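PDB 4DWD: mandelate racemase/muconate lactonizing enzyme, C-terminal domain protein, which binds magnesium and, as a member of the mandelate racemase branch of the enolase superfamily, probably acts as a hydro-lyase. Local coordinates for residues Ala10-Met15 with Thr24-Arg29. Residue numbers count along the deposited sequence, not the author numbering.
Sequences ALSVAM and TSAFVR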
# COMPACT_ATOMS: atom_id res chain seq x y z
N ALA B 10 42.93 14.73 18.60
CA ALA B 10 42.17 15.21 17.45
C ALA B 10 43.04 16.22 16.69
O ALA B 10 43.45 17.23 17.26
CB ALA B 10 40.87 15.87 17.92
N LEU B 11 43.33 15.92 15.42
CA LEU B 11 44.32 16.67 14.65
C LEU B 11 43.74 17.23 13.35
O LEU B 11 43.19 16.49 12.53
CB LEU B 11 45.50 15.75 14.31
CG LEU B 11 46.24 15.08 15.48
CD1 LEU B 11 47.30 14.13 14.95
CD2 LEU B 11 46.85 16.12 16.42
N SER B 12 43.88 18.54 13.17
CA SER B 12 43.56 19.20 11.92
C SER B 12 44.87 19.34 11.15
O SER B 12 45.81 19.98 11.64
CB SER B 12 42.92 20.57 12.19
OG SER B 12 42.79 21.33 11.00
N VAL B 13 44.94 18.74 9.97
CA VAL B 13 46.20 18.60 9.24
C VAL B 13 46.15 19.22 7.84
O VAL B 13 45.26 18.90 7.05
CB VAL B 13 46.60 17.10 9.15
CG1 VAL B 13 47.94 16.92 8.44
CG2 VAL B 13 46.66 16.48 10.55
N ALA B 14 47.11 20.10 7.56
CA ALA B 14 47.28 20.69 6.23
C ALA B 14 47.82 19.64 5.27
O ALA B 14 48.85 19.02 5.55
CB ALA B 14 48.22 21.89 6.31
N MSE B 15 47.13 19.42 4.16
CA MSE B 15 47.46 18.32 3.24
C MSE B 15 48.03 18.81 1.93
O MSE B 15 47.61 19.83 1.40
CB MSE B 15 46.19 17.53 2.96
CG MSE B 15 45.64 16.86 4.22
SE MSE B 15 46.69 15.30 4.78
CE MSE B 15 46.02 14.00 3.47
N THR B 24 42.58 20.88 4.04
CA THR B 24 42.86 20.27 5.36
C THR B 24 41.99 19.06 5.67
O THR B 24 40.84 18.96 5.22
CB THR B 24 42.83 21.25 6.56
OG1 THR B 24 41.48 21.53 6.95
CG2 THR B 24 43.57 22.55 6.26
N SER B 25 42.56 18.16 6.44
CA SER B 25 41.94 16.92 6.82
C SER B 25 41.81 16.82 8.34
O SER B 25 42.37 17.63 9.09
CB SER B 25 42.72 15.74 6.25
OG SER B 25 42.63 15.75 4.84
N ALA B 26 41.03 15.83 8.77
CA ALA B 26 40.69 15.66 10.17
C ALA B 26 40.99 14.22 10.60
O ALA B 26 40.32 13.27 10.18
CB ALA B 26 39.23 16.01 10.39
N PHE B 27 42.00 14.08 11.46
CA PHE B 27 42.45 12.76 11.88
C PHE B 27 42.33 12.59 13.38
O PHE B 27 42.34 13.57 14.13
CB PHE B 27 43.90 12.50 11.44
CG PHE B 27 44.09 12.55 9.94
CD1 PHE B 27 43.50 11.58 9.13
CD2 PHE B 27 44.84 13.56 9.35
CE1 PHE B 27 43.68 11.62 7.75
CE2 PHE B 27 45.01 13.62 7.97
CZ PHE B 27 44.42 12.64 7.17
N VAL B 28 42.19 11.34 13.80
CA VAL B 28 42.23 10.98 15.21
C VAL B 28 43.40 10.02 15.39
O VAL B 28 43.51 9.02 14.68
CB VAL B 28 40.90 10.35 15.69
CG1 VAL B 28 41.02 9.85 17.12
CG2 VAL B 28 39.77 11.36 15.60
N ARG B 29 44.30 10.35 16.32
CA ARG B 29 45.39 9.45 16.67
C ARG B 29 45.13 8.91 18.07
O ARG B 29 45.00 9.68 19.02
CB ARG B 29 46.75 10.15 16.59
CG ARG B 29 47.89 9.26 17.08
CD ARG B 29 49.27 9.83 16.79
NE ARG B 29 49.46 11.14 17.38
CZ ARG B 29 50.38 12.01 16.96
NH1 ARG B 29 51.18 11.69 15.95
NH2 ARG B 29 50.50 13.19 17.55
O HOH W 1 41.15 20.03 9.29
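Four backbone hydrogen bonds make this pair of strands a clear example of antiparallel pairing. Leu11 and Phe27 exchange two of them, Leu11 N to Phe27 O and Phe27 N to Leu11 O, each 2.9 Å; Val13 and Ser25 do the same, with Val13 N to Ser25 O and Ser25 N to Val13 O also at 2.9 Å. Between these hydrogen-bonded pairs lies the non-hydrogen-bonded pair Ser12–Ala26, where CA-H...O contacts supplement the bonds, Ser12 CA to Ser25 O at 3.4 Å and Ala26 CA to Leu11 O at 3.5 Å. A water accepts from Ser12 OG (2.7 Å) and Thr24 OG1 (2.8 Å) and donates to Ser25 O (2.7 Å), joining two hydroxyls that stand 4.3 Å apart, Ser12 OG to Thr24 OG1.

Alternation sorts the side chains onto two faces. Ala10, Ser12 and Ala26 meet helix 49-63 through Leu52. On the other face, Val13 CG2 lies 3.6 Å from Phe27 CD2, and selenomethionine Met15 makes a Met-aromatic contact at the ring edge, its SE 4.0 Å from Phe27 CE2. Val335 and Phe336 extend this apolar cluster. Leu11 CD1 lies over one face of the Arg29 guanidinium, 4.2 Å from Arg29 NH2, while Glu9 forms a salt bridge with that same nitrogen.

The two strands form the first hairpin of the N-terminal domain that enolase superfamily members place against their barrel. Main-chain bonds hold them in the Leu11–Phe27 and Val13–Ser25 register, and each face has its own packing: small Ala10, Ser12 and Ala26 against the helix, and a largely apolar cluster of Val13, Met15 and Phe27 with Ser25 beside it.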